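Local coordinates for protein possible thiol-disulfide isomerase (Cytophaga hutchinsonii, PDB 3HCZ) that probably catalyses thiol-disulfide exchange through a CXXC motif carried on a thioredoxin-like fold, although its precise function is not established, at residues A[5-11]-A[121-127]; A[35-39]-A[103-109]; A[39-45]-A[78-82]. All coordinates share one frame; numbering follows the deposited sequence.

Interaction 1. Residues A[5-11]-A[121-127]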
loop_
_atom_site.group_PDB
_atom_site.type_symbol
_atom_site.label_atom_id
_atom_site.label_comp_id
_atom_site.label_asym_id
_atom_site.label_seq_id
_atom_site.Cartn_x
_atom_site.Cartn_y
_atom_site.Cartn_z
ATOM N N LEU A 5 14.568 -5.566 -0.193
ATOM C CA LEU A 5 13.900 -5.485 1.113
ATOM C C LEU A 5 13.781 -6.847 1.784
ATOM O O LEU A 5 13.727 -7.898 1.117
ATOM C CB LEU A 5 12.537 -4.826 0.980
ATOM C CG LEU A 5 12.543 -3.453 0.331
ATOM C CD1 LEU A 5 11.136 -2.902 0.367
ATOM C CD2 LEU A 5 13.490 -2.523 1.059
ATOM N N LEU A 6 13.824 -6.841 3.111
ATOM C CA LEU A 6 13.834 -8.087 3.881
ATOM C C LEU A 6 12.683 -8.109 4.909
ATOM O O LEU A 6 12.334 -7.063 5.467
ATOM C CB LEU A 6 15.166 -8.248 4.610
ATOM C CG LEU A 6 16.439 -8.298 3.755
ATOM C CD1 LEU A 6 17.736 -8.376 4.603
ATOM C CD2 LEU A 6 16.368 -9.532 2.886
ATOM N N LEU A 7 12.112 -9.290 5.178
ATOM C CA LEU A 7 11.242 -9.465 6.371
ATOM C C LEU A 7 11.893 -8.989 7.652
ATOM O O LEU A 7 13.091 -9.168 7.870
ATOM C CB LEU A 7 10.889 -10.946 6.577
ATOM C CG LEU A 7 9.932 -11.584 5.572
ATOM C CD1 LEU A 7 9.648 -13.046 6.031
ATOM C CD2 LEU A 7 8.633 -10.810 5.402
ATOM N N GLY A 8 11.109 -8.383 8.519
ATOM C CA GLY A 8 11.650 -8.019 9.815
ATOM C C GLY A 8 12.459 -6.737 9.860
ATOM O O GLY A 8 12.959 -6.381 10.917
ATOM N N LYS A 9 12.567 -6.045 8.729
ATOM C CA LYS A 9 13.193 -4.717 8.650
ATOM C C LYS A 9 12.088 -3.702 8.466
ATOM O O LYS A 9 11.029 -4.051 7.910
ATOM C CB LYS A 9 14.148 -4.645 7.468
ATOM C CG LYS A 9 15.211 -5.736 7.499
ATOM C CD LYS A 9 16.344 -5.321 8.417
ATOM C CE LYS A 9 17.556 -6.214 8.329
ATOM N NZ LYS A 9 17.563 -7.042 9.554
ATOM N N LYS A 10 12.305 -2.473 8.945
ATOM C CA LYS A 10 11.312 -1.389 8.754
ATOM C C LYS A 10 11.279 -1.039 7.263
ATOM O O LYS A 10 12.343 -0.932 6.623
ATOM C CB LYS A 10 11.642 -0.176 9.649
ATOM C CG LYS A 10 10.432 0.717 9.967
ATOM C CD LYS A 10 10.721 1.679 11.149
ATOM C CE LYS A 10 9.697 2.832 11.280
ATOM N NZ LYS A 10 10.025 3.776 12.460
ATOM N N ALA A 11 10.077 -0.934 6.687
ATOM C CA ALA A 11 9.933 -0.566 5.279
ATOM C C ALA A 11 10.509 0.849 5.140
ATOM O O ALA A 11 10.382 1.649 6.079
ATOM C CB ALA A 11 8.462 -0.579 4.853
ATOM N N ASN A 121 4.523 -1.055 13.643
ATOM C CA ASN A 121 5.739 -0.225 13.595
ATOM C C ASN A 121 6.399 -0.177 12.213
ATOM O O ASN A 121 7.590 0.197 12.084
ATOM C CB ASN A 121 6.709 -0.714 14.656
ATOM C CG ASN A 121 6.101 -0.682 16.033
ATOM O OD1 ASN A 121 5.541 0.349 16.469
ATOM N ND2 ASN A 121 6.145 -1.817 16.713
ATOM N N LYS A 122 5.629 -0.555 11.190
ATOM C CA LYS A 122 6.046 -0.488 9.768
ATOM C C LYS A 122 7.120 -1.508 9.439
ATOM O O LYS A 122 7.777 -1.393 8.388
ATOM C CB LYS A 122 6.488 0.912 9.310
ATOM C CG LYS A 122 5.478 2.041 9.645
ATOM C CD LYS A 122 4.089 1.772 9.031
ATOM C CE LYS A 122 3.041 2.805 9.531
ATOM N NZ LYS A 122 2.793 2.589 10.980
ATOM N N VAL A 123 7.246 -2.527 10.294
ATOM C CA VAL A 123 8.126 -3.673 9.969
ATOM C C VAL A 123 7.490 -4.564 8.902
ATOM O O VAL A 123 6.283 -4.864 8.933
ATOM C CB VAL A 123 8.451 -4.474 11.174
ATOM C CG1 VAL A 123 9.173 -5.817 10.771
ATOM C CG2 VAL A 123 9.296 -3.632 12.085
ATOM N N ILE A 124 8.305 -5.012 7.951
ATOM C CA ILE A 124 7.779 -5.798 6.866
ATOM C C ILE A 124 7.455 -7.201 7.377
ATOM O O ILE A 124 8.368 -7.937 7.847
ATOM C CB ILE A 124 8.816 -5.870 5.691
ATOM C CG1 ILE A 124 9.007 -4.460 5.066
ATOM C CG2 ILE A 124 8.355 -6.909 4.606
ATOM C CD1 ILE A 124 10.310 -4.345 4.263
ATOM N N ILE A 125 6.189 -7.599 7.246
ATOM C CA ILE A 125 5.791 -8.972 7.704
ATOM C C ILE A 125 5.335 -9.900 6.555
ATOM O O ILE A 125 5.281 -11.120 6.726
ATOM C CB ILE A 125 4.738 -8.953 8.850
ATOM C CG1 ILE A 125 3.439 -8.235 8.426
ATOM C CG2 ILE A 125 5.338 -8.256 10.112
ATOM C CD1 ILE A 125 2.326 -8.310 9.535
ATOM N N ALA A 126 5.096 -9.320 5.386
ATOM C CA ALA A 126 4.789 -10.048 4.167
ATOM C C ALA A 126 5.269 -9.230 2.950
ATOM O O ALA A 126 5.141 -8.008 2.918
ATOM C CB ALA A 126 3.290 -10.393 4.070
ATOM N N LYS A 127 5.891 -9.904 1.982
ATOM C CA LYS A 127 6.471 -9.210 0.811
ATOM C C LYS A 127 5.832 -9.687 -0.489
ATOM O O LYS A 127 5.915 -10.856 -0.805
ATOM C CB LYS A 127 7.975 -9.532 0.637
ATOM C CG LYS A 127 8.885 -9.201 1.815
ATOM C CD LYS A 127 10.381 -9.291 1.356
ATOM C CE LYS A 127 10.965 -10.644 1.655
ATOM N NZ LYS A 127 12.467 -10.685 1.517
HETATM O O HOH W 1 13.401 -11.641 3.921
#
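Lys10 and Val123 pair their backbones in a single bridge, CA to CA 4.1 Å, with the chains running in opposite directions, so that loop 5-11 lies against strand 124-127, the outermost strand at one side of the thioredoxin-like sheet. Ile124 is held through both its backbone N and O: the N donates to Lys9 O, and the O takes an almost straight bond (176°) from Gly8 N, which lies in the carbonyl plane. A third backbone bond runs from Ala11 N to Lys122 O at 2.9 Å. Gly8 belongs to a type II turn from Leu6 to Lys9; its positive phi of 81° would press any CB against Leu7 O, and its CA instead sits 3.4 Å from Val123 CG1. The Ile124 side chain packs against the turn and the residues flanking it. With CG1 anti to its carbonyl carbon, CD1 reaches over to Leu6 O and Leu5 CB, CG1 meets Ala11 CB at 3.9 Å, and CG2 meets Leu7 CD2 at 4.0 Å; Leu118 of strand 114-118 packs on the same side chain. Farther along, Ile125 and Ala126 both face Val117 in a classic beta bulge. Lys127 bends at chi3 beside Leu7, sending NZ to Leu5 O (3.1 Å), tilted somewhat from the carbonyl plane. One water accepts from both Lys127 NZ, at 2.8 Å, and Leu7 N, at 3.0 Å.

Interaction 2. Residues A[35-39]-A[103-109]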
loop_
_atom_site.group_PDB
_atom_site.type_symbol
_atom_site.label_atom_id
_atom_site.label_comp_id
_atom_site.label_asym_id
_atom_site.label_seq_id
_atom_site.Cartn_x
_atom_site.Cartn_y
_atom_site.Cartn_z
ATOM N N ILE A 35 -1.129 -1.930 4.839
ATOM C CA ILE A 35 -0.905 -2.565 3.561
ATOM C C ILE A 35 -0.253 -1.507 2.653
ATOM O O ILE A 35 -0.876 -0.484 2.343
ATOM C CB ILE A 35 -2.239 -3.077 2.946
ATOM C CG1 ILE A 35 -3.072 -3.871 3.970
ATOM C CG2 ILE A 35 -1.982 -3.894 1.667
ATOM C CD1 ILE A 35 -2.313 -4.999 4.658
ATOM N N LEU A 36 0.983 -1.744 2.265
ATOM C CA LEU A 36 1.641 -0.856 1.394
ATOM C C LEU A 36 1.336 -1.345 -0.027
ATOM O O LEU A 36 1.734 -2.448 -0.406
ATOM C CB LEU A 36 3.138 -0.810 1.742
ATOM C CG LEU A 36 4.033 0.001 0.833
ATOM C CD1 LEU A 36 3.498 1.476 0.600
ATOM C CD2 LEU A 36 5.409 0.006 1.538
ATOM N N PHE A 37 0.645 -0.526 -0.818
ATOM C CA PHE A 37 0.180 -0.988 -2.158
ATOM C C PHE A 37 0.581 -0.062 -3.304
ATOM O O PHE A 37 0.022 1.021 -3.458
ATOM C CB PHE A 37 -1.352 -1.192 -2.097
ATOM C CG PHE A 37 -1.947 -1.775 -3.319
ATOM C CD1 PHE A 37 -1.704 -3.113 -3.679
ATOM C CD2 PHE A 37 -2.762 -0.993 -4.139
ATOM C CE1 PHE A 37 -2.302 -3.662 -4.853
ATOM C CE2 PHE A 37 -3.346 -1.531 -5.300
ATOM C CZ PHE A 37 -3.115 -2.869 -5.645
ATOM N N PHE A 38 1.511 -0.515 -4.152
ATOM C CA PHE A 38 1.994 0.318 -5.250
ATOM C C PHE A 38 1.223 -0.049 -6.506
ATOM O O PHE A 38 1.124 -1.235 -6.855
ATOM C CB PHE A 38 3.504 0.141 -5.496
ATOM C CG PHE A 38 4.371 0.493 -4.320
ATOM C CD1 PHE A 38 4.879 1.807 -4.165
ATOM C CD2 PHE A 38 4.733 -0.495 -3.378
ATOM C CE1 PHE A 38 5.683 2.165 -3.048
ATOM C CE2 PHE A 38 5.567 -0.161 -2.258
ATOM C CZ PHE A 38 6.033 1.169 -2.083
ATOM N N TRP A 39 0.689 0.961 -7.188
ATOM C CA TRP A 39 -0.202 0.721 -8.322
ATOM C C TRP A 39 -0.125 1.877 -9.302
ATOM O O TRP A 39 0.480 2.933 -9.021
ATOM C CB TRP A 39 -1.653 0.485 -7.842
ATOM C CG TRP A 39 -2.330 1.719 -7.346
ATOM C CD1 TRP A 39 -2.118 2.375 -6.129
ATOM C CD2 TRP A 39 -3.306 2.479 -8.053
ATOM N NE1 TRP A 39 -2.951 3.478 -6.052
ATOM C CE2 TRP A 39 -3.672 3.565 -7.225
ATOM C CE3 TRP A 39 -3.918 2.340 -9.315
ATOM C CZ2 TRP A 39 -4.620 4.517 -7.625
ATOM C CZ3 TRP A 39 -4.864 3.278 -9.711
ATOM C CH2 TRP A 39 -5.210 4.348 -8.864
ATOM N N PHE A 103 10.995 4.892 -7.067
ATOM C CA PHE A 103 10.291 3.601 -6.830
ATOM C C PHE A 103 11.146 2.391 -7.199
ATOM O O PHE A 103 11.044 1.317 -6.584
ATOM C CB PHE A 103 8.925 3.538 -7.503
ATOM C CG PHE A 103 7.941 4.536 -6.959
ATOM C CD1 PHE A 103 7.303 4.307 -5.771
ATOM C CD2 PHE A 103 7.648 5.685 -7.672
ATOM C CE1 PHE A 103 6.391 5.220 -5.223
ATOM C CE2 PHE A 103 6.741 6.609 -7.154
ATOM C CZ PHE A 103 6.098 6.379 -5.948
ATOM N N LYS A 104 11.997 2.584 -8.188
ATOM C CA LYS A 104 12.943 1.550 -8.581
ATOM C C LYS A 104 14.101 1.338 -7.622
ATOM O O LYS A 104 14.343 0.212 -7.205
ATOM C CB LYS A 104 13.468 1.809 -9.972
ATOM C CG LYS A 104 12.836 0.899 -10.996
ATOM C CD LYS A 104 11.793 1.646 -11.780
ATOM C CE LYS A 104 12.076 1.437 -13.248
ATOM N NZ LYS A 104 11.108 2.228 -14.030
ATOM N N ILE A 105 14.801 2.397 -7.231
ATOM C CA ILE A 105 15.895 2.216 -6.269
ATOM C C ILE A 105 15.344 1.762 -4.910
ATOM O O ILE A 105 15.758 0.736 -4.381
ATOM C CB ILE A 105 16.814 3.471 -6.093
ATOM C CG1 ILE A 105 17.578 3.765 -7.390
ATOM C CG2 ILE A 105 17.751 3.331 -4.812
ATOM C CD1 ILE A 105 18.445 5.034 -7.350
ATOM N N THR A 106 14.405 2.519 -4.352
ATOM C CA THR A 106 13.984 2.276 -2.978
ATOM C C THR A 106 13.123 1.001 -2.777
ATOM O O THR A 106 13.310 0.273 -1.799
ATOM C CB THR A 106 13.337 3.557 -2.373
ATOM O OG1 THR A 106 14.239 4.665 -2.564
ATOM C CG2 THR A 106 13.100 3.394 -0.887
ATOM N N TYR A 107 12.195 0.729 -3.686
ATOM C CA TYR A 107 11.207 -0.350 -3.496
ATOM C C TYR A 107 11.218 -1.419 -4.579
ATOM O O TYR A 107 10.433 -2.380 -4.515
ATOM C CB TYR A 107 9.779 0.230 -3.310
ATOM C CG TYR A 107 9.419 0.523 -1.869
ATOM C CD1 TYR A 107 9.565 1.821 -1.333
ATOM C CD2 TYR A 107 8.951 -0.507 -1.023
ATOM C CE1 TYR A 107 9.247 2.077 0.026
ATOM C CE2 TYR A 107 8.633 -0.248 0.322
ATOM C CZ TYR A 107 8.756 1.056 0.817
ATOM O OH TYR A 107 8.437 1.313 2.124
ATOM N N ASP A 108 12.112 -1.279 -5.558
ATOM C CA ASP A 108 12.189 -2.226 -6.683
ATOM C C ASP A 108 10.862 -2.460 -7.402
ATOM O O ASP A 108 10.502 -3.606 -7.710
ATOM C CB ASP A 108 12.812 -3.540 -6.221
ATOM C CG ASP A 108 14.263 -3.362 -5.838
ATOM O OD1 ASP A 108 15.070 -3.066 -6.752
ATOM O OD2 ASP A 108 14.604 -3.468 -4.633
ATOM N N ILE A 109 10.146 -1.366 -7.680
ATOM C CA ILE A 109 8.868 -1.442 -8.393
ATOM C C ILE A 109 9.079 -1.487 -9.914
ATOM O O ILE A 109 9.486 -0.484 -10.513
ATOM C CB ILE A 109 7.921 -0.254 -8.025
ATOM C CG1 ILE A 109 7.773 -0.118 -6.500
ATOM C CG2 ILE A 109 6.558 -0.447 -8.683
ATOM C CD1 ILE A 109 7.100 -1.340 -5.814
#
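Phe38, Phe103 and Tyr107 form an aromatic cluster in the buried core of the thioredoxin-like fold, where the central strand 33-39 faces the short helix 103-107. Phe38 lies at the middle of it. Its CG stands anti to the carbonyl carbon (chi1 -60°), which directs the ring toward Phe103, Tyr107 and Ile109. CZ is poised over the centre of the Tyr107 ring, 3.5 Å from Tyr107 CG, but with the two planes inclined at 48° the pair is oblique and not a stack. The Phe103 ring meets Phe38 rim to rim, CE1 to CE1 at 3.8 Å, its plane turned 76° away. Ile109 CD1 rests over one face of Phe38 in a CH-pi contact, 3.9 Å from the ring centroid. Two residues earlier in the strand, Leu36 also points toward the helix, and its CD2 meets the hydroxyl end of the tyrosine, 3.3 Å from Tyr107 OH. Ile109 follows the helix through Asp108, a residue of positive phi, and is held near by Phe103 O, which accepts from Tyr107 N (3.2 Å) and Ile109 N (3.0 Å) on opposite faces of its plane. With an alanine in place of Phe38, the face of Tyr107, the rim of Phe103 and the methyl of Ile109 would probably be left around a gap. The contact between the strand and 103-109 is almost entirely hydrocarbon and aromatic, depending on shape and dispersion, while the buried Tyr107 OH is satisfied by its hydrogen bond with Pro12 O.

Interaction 3. Residues A[39-45]-A[78-82]; sequences WDSQCGH and EWLKF
Trp39 and Phe82 meet with Trp39 CZ3 over one face of Phe82, toward its rim, and Trp39 CH2 3.3 Å from Phe82 CD2; at 49° between planes the pair is oblique. The adjoining ring atom, Trp39 CZ2, lies at the edge of the Trp79 indole, near its plane and 3.6 Å from Trp79 CD1. A water links the two indoles, accepting from Trp39 NE1 and Trp79 NE1 at 2.9 Å each. Beyond the rings, Ser41 OG and Gln42 NE2 both press on Glu78 CB, the latter at 3.3 Å. Gln42 NE2 also donates to Ser41 OG (2.8 Å) within its amide plane, and Glu73 OE2 is a second hydrogen-bond partner of that hydroxyl, fixing its rotation. Gly44 O and His45 O approach Phe82 CE1, Gly44 O at the ring edge.

An Asx turn, in which Asp40 OD1 accepts Gln42 N over 2.9 Å from above the carboxylate plane, positions this loop, together with a backbone bond from Cys43 N to Asp40 O at the 3-10 segment 41-43. On the helix, a salt bridge to Lys81 NZ engages the syn lone pair of Glu78 OE2. Thr50 of helix 49-60 touches both Trp39 and Phe82. The arrangement is consistent with the active-site region of thioredoxin-like proteins: the loop between strand 33-39 and helix 49-60 carries a Cys-Gly-His-Cys sequence, begun by Cys43, and here rests on helix 77-86.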
loop_
_atom_site.group_PDB
_atom_site.type_symbol
_atom_site.label_atom_id
_atom_site.label_comp_id
_atom_site.label_asym_id
_atom_site.label_seq_id
_atom_site.Cartn_x
_atom_site.Cartn_y
_atom_site.Cartn_z
ATOM N N TRP A 39 0.689 0.961 -7.188
ATOM C CA TRP A 39 -0.202 0.721 -8.322
ATOM C C TRP A 39 -0.125 1.877 -9.302
ATOM O O TRP A 39 0.480 2.933 -9.021
ATOM C CB TRP A 39 -1.653 0.485 -7.842
ATOM C CG TRP A 39 -2.330 1.719 -7.346
ATOM C CD1 TRP A 39 -2.118 2.375 -6.129
ATOM C CD2 TRP A 39 -3.306 2.479 -8.053
ATOM N NE1 TRP A 39 -2.951 3.478 -6.052
ATOM C CE2 TRP A 39 -3.672 3.565 -7.225
ATOM C CE3 TRP A 39 -3.918 2.340 -9.315
ATOM C CZ2 TRP A 39 -4.620 4.517 -7.625
ATOM C CZ3 TRP A 39 -4.864 3.278 -9.711
ATOM C CH2 TRP A 39 -5.210 4.348 -8.864
ATOM N N ASP A 40 -0.707 1.655 -10.490
ATOM C CA ASP A 40 -0.606 2.599 -11.602
ATOM C C ASP A 40 -1.940 2.551 -12.342
ATOM O O ASP A 40 -2.380 1.480 -12.773
ATOM C CB ASP A 40 0.562 2.163 -12.509
ATOM C CG ASP A 40 0.827 3.105 -13.662
ATOM O OD1 ASP A 40 0.033 4.019 -13.975
ATOM O OD2 ASP A 40 1.864 2.874 -14.320
ATOM N N SER A 41 -2.592 3.702 -12.479
ATOM C CA SER A 41 -3.880 3.736 -13.196
ATOM C C SER A 41 -3.704 3.361 -14.664
ATOM O O SER A 41 -4.625 2.838 -15.307
ATOM C CB SER A 41 -4.545 5.114 -13.058
ATOM O OG SER A 41 -3.933 6.050 -13.945
ATOM N N GLN A 42 -2.507 3.580 -15.192
ATOM C CA GLN A 42 -2.261 3.255 -16.597
ATOM C C GLN A 42 -2.182 1.772 -16.881
ATOM O O GLN A 42 -2.010 1.373 -18.018
ATOM C CB GLN A 42 -1.033 3.990 -17.108
ATOM C CG GLN A 42 -1.211 5.506 -16.970
ATOM C CD GLN A 42 -2.524 5.977 -17.575
ATOM O OE1 GLN A 42 -2.616 6.123 -18.782
ATOM N NE2 GLN A 42 -3.544 6.222 -16.744
ATOM N N CYS A 43 -2.342 0.945 -15.858
ATOM C CA CYS A 43 -2.466 -0.498 -16.073
ATOM C C CYS A 43 -3.821 -0.861 -16.602
ATOM O O CYS A 43 -4.020 -1.989 -17.036
ATOM C CB CYS A 43 -2.256 -1.264 -14.775
ATOM S SG CYS A 43 -0.571 -1.291 -14.280
ATOM N N GLY A 44 -4.753 0.077 -16.552
ATOM C CA GLY A 44 -6.049 -0.049 -17.235
ATOM C C GLY A 44 -7.176 0.313 -16.283
ATOM O O GLY A 44 -7.071 0.096 -15.071
ATOM N N HIS A 45 -8.252 0.854 -16.846
ATOM C CA HIS A 45 -9.452 1.222 -16.094
ATOM C C HIS A 45 -10.084 0.005 -15.368
ATOM O O HIS A 45 -10.634 0.141 -14.279
ATOM C CB HIS A 45 -10.441 1.933 -17.033
ATOM C CG HIS A 45 -11.773 2.223 -16.409
ATOM N ND1 HIS A 45 -11.940 3.151 -15.394
ATOM C CD2 HIS A 45 -13.005 1.711 -16.659
ATOM C CE1 HIS A 45 -13.217 3.195 -15.046
ATOM N NE2 HIS A 45 -13.882 2.329 -15.795
ATOM N N GLU A 78 -4.859 11.265 -14.187
ATOM C CA GLU A 78 -5.397 9.914 -14.364
ATOM C C GLU A 78 -5.592 9.193 -13.023
ATOM O O GLU A 78 -6.542 8.410 -12.849
ATOM C CB GLU A 78 -4.495 9.073 -15.268
ATOM C CG GLU A 78 -4.498 9.594 -16.725
ATOM C CD GLU A 78 -5.927 9.759 -17.279
ATOM O OE1 GLU A 78 -6.712 8.765 -17.288
ATOM O OE2 GLU A 78 -6.267 10.887 -17.717
ATOM N N TRP A 79 -4.673 9.461 -12.096
ATOM C CA TRP A 79 -4.777 8.948 -10.744
ATOM C C TRP A 79 -6.113 9.383 -10.106
ATOM O O TRP A 79 -6.873 8.552 -9.583
ATOM C CB TRP A 79 -3.584 9.491 -9.966
ATOM C CG TRP A 79 -3.566 9.252 -8.500
ATOM C CD1 TRP A 79 -3.726 8.034 -7.852
ATOM C CD2 TRP A 79 -3.314 10.226 -7.473
ATOM N NE1 TRP A 79 -3.590 8.216 -6.478
ATOM C CE2 TRP A 79 -3.363 9.547 -6.224
ATOM C CE3 TRP A 79 -3.058 11.600 -7.480
ATOM C CZ2 TRP A 79 -3.140 10.205 -4.990
ATOM C CZ3 TRP A 79 -2.853 12.270 -6.247
ATOM C CH2 TRP A 79 -2.894 11.564 -5.019
ATOM N N LEU A 80 -6.401 10.679 -10.164
ATOM C CA LEU A 80 -7.620 11.197 -9.536
ATOM C C LEU A 80 -8.873 10.683 -10.256
ATOM O O LEU A 80 -9.873 10.324 -9.591
ATOM C CB LEU A 80 -7.605 12.737 -9.438
ATOM C CG LEU A 80 -6.451 13.298 -8.580
ATOM C CD1 LEU A 80 -6.345 14.819 -8.570
ATOM C CD2 LEU A 80 -6.605 12.768 -7.147
ATOM N N LYS A 81 -8.816 10.642 -11.591
ATOM C CA LYS A 81 -9.916 10.096 -12.385
ATOM C C LYS A 81 -10.231 8.644 -12.005
ATOM O O LYS A 81 -11.395 8.241 -11.886
ATOM C CB LYS A 81 -9.602 10.186 -13.887
ATOM C CG LYS A 81 -10.734 9.638 -14.761
ATOM C CD LYS A 81 -10.446 9.702 -16.286
ATOM C CE LYS A 81 -9.757 11.010 -16.724
ATOM N NZ LYS A 81 -9.245 10.901 -18.146
ATOM N N PHE A 82 -9.192 7.855 -11.822
ATOM C CA PHE A 82 -9.397 6.482 -11.398
ATOM C C PHE A 82 -10.033 6.443 -10.001
ATOM O O PHE A 82 -10.994 5.695 -9.789
ATOM C CB PHE A 82 -8.066 5.749 -11.376
ATOM C CG PHE A 82 -8.186 4.279 -11.161
ATOM C CD1 PHE A 82 -8.087 3.394 -12.237
ATOM C CD2 PHE A 82 -8.337 3.773 -9.878
ATOM C CE1 PHE A 82 -8.179 2.020 -12.050
ATOM C CE2 PHE A 82 -8.419 2.400 -9.662
ATOM C CZ PHE A 82 -8.330 1.509 -10.744
HETATM O O HOH W 2 -3.433 5.959 -4.682
#

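Starting from the N terminus, loop 5-11 is the first half of interaction 1, which closes only when strand 124-127 arrives and so encloses every other strand and all helices but 134-147. Strand 33-39 then opens interaction 2, closed by 103-109 and nested inside that loop. Interaction 3 starts at Trp39, the residue it shares with interaction 2, and is closed early by helix 77-86, making it the innermost; none of the loops cross. Interactions 1 and 2 touch, Leu5 and Ala11 packing on Tyr107, so the N-terminal loop, helix 103-107 and the sheet join directly. Interaction 3 lies on the other side of the chain's centre from interaction 1, their nearest atoms about 13 Å apart.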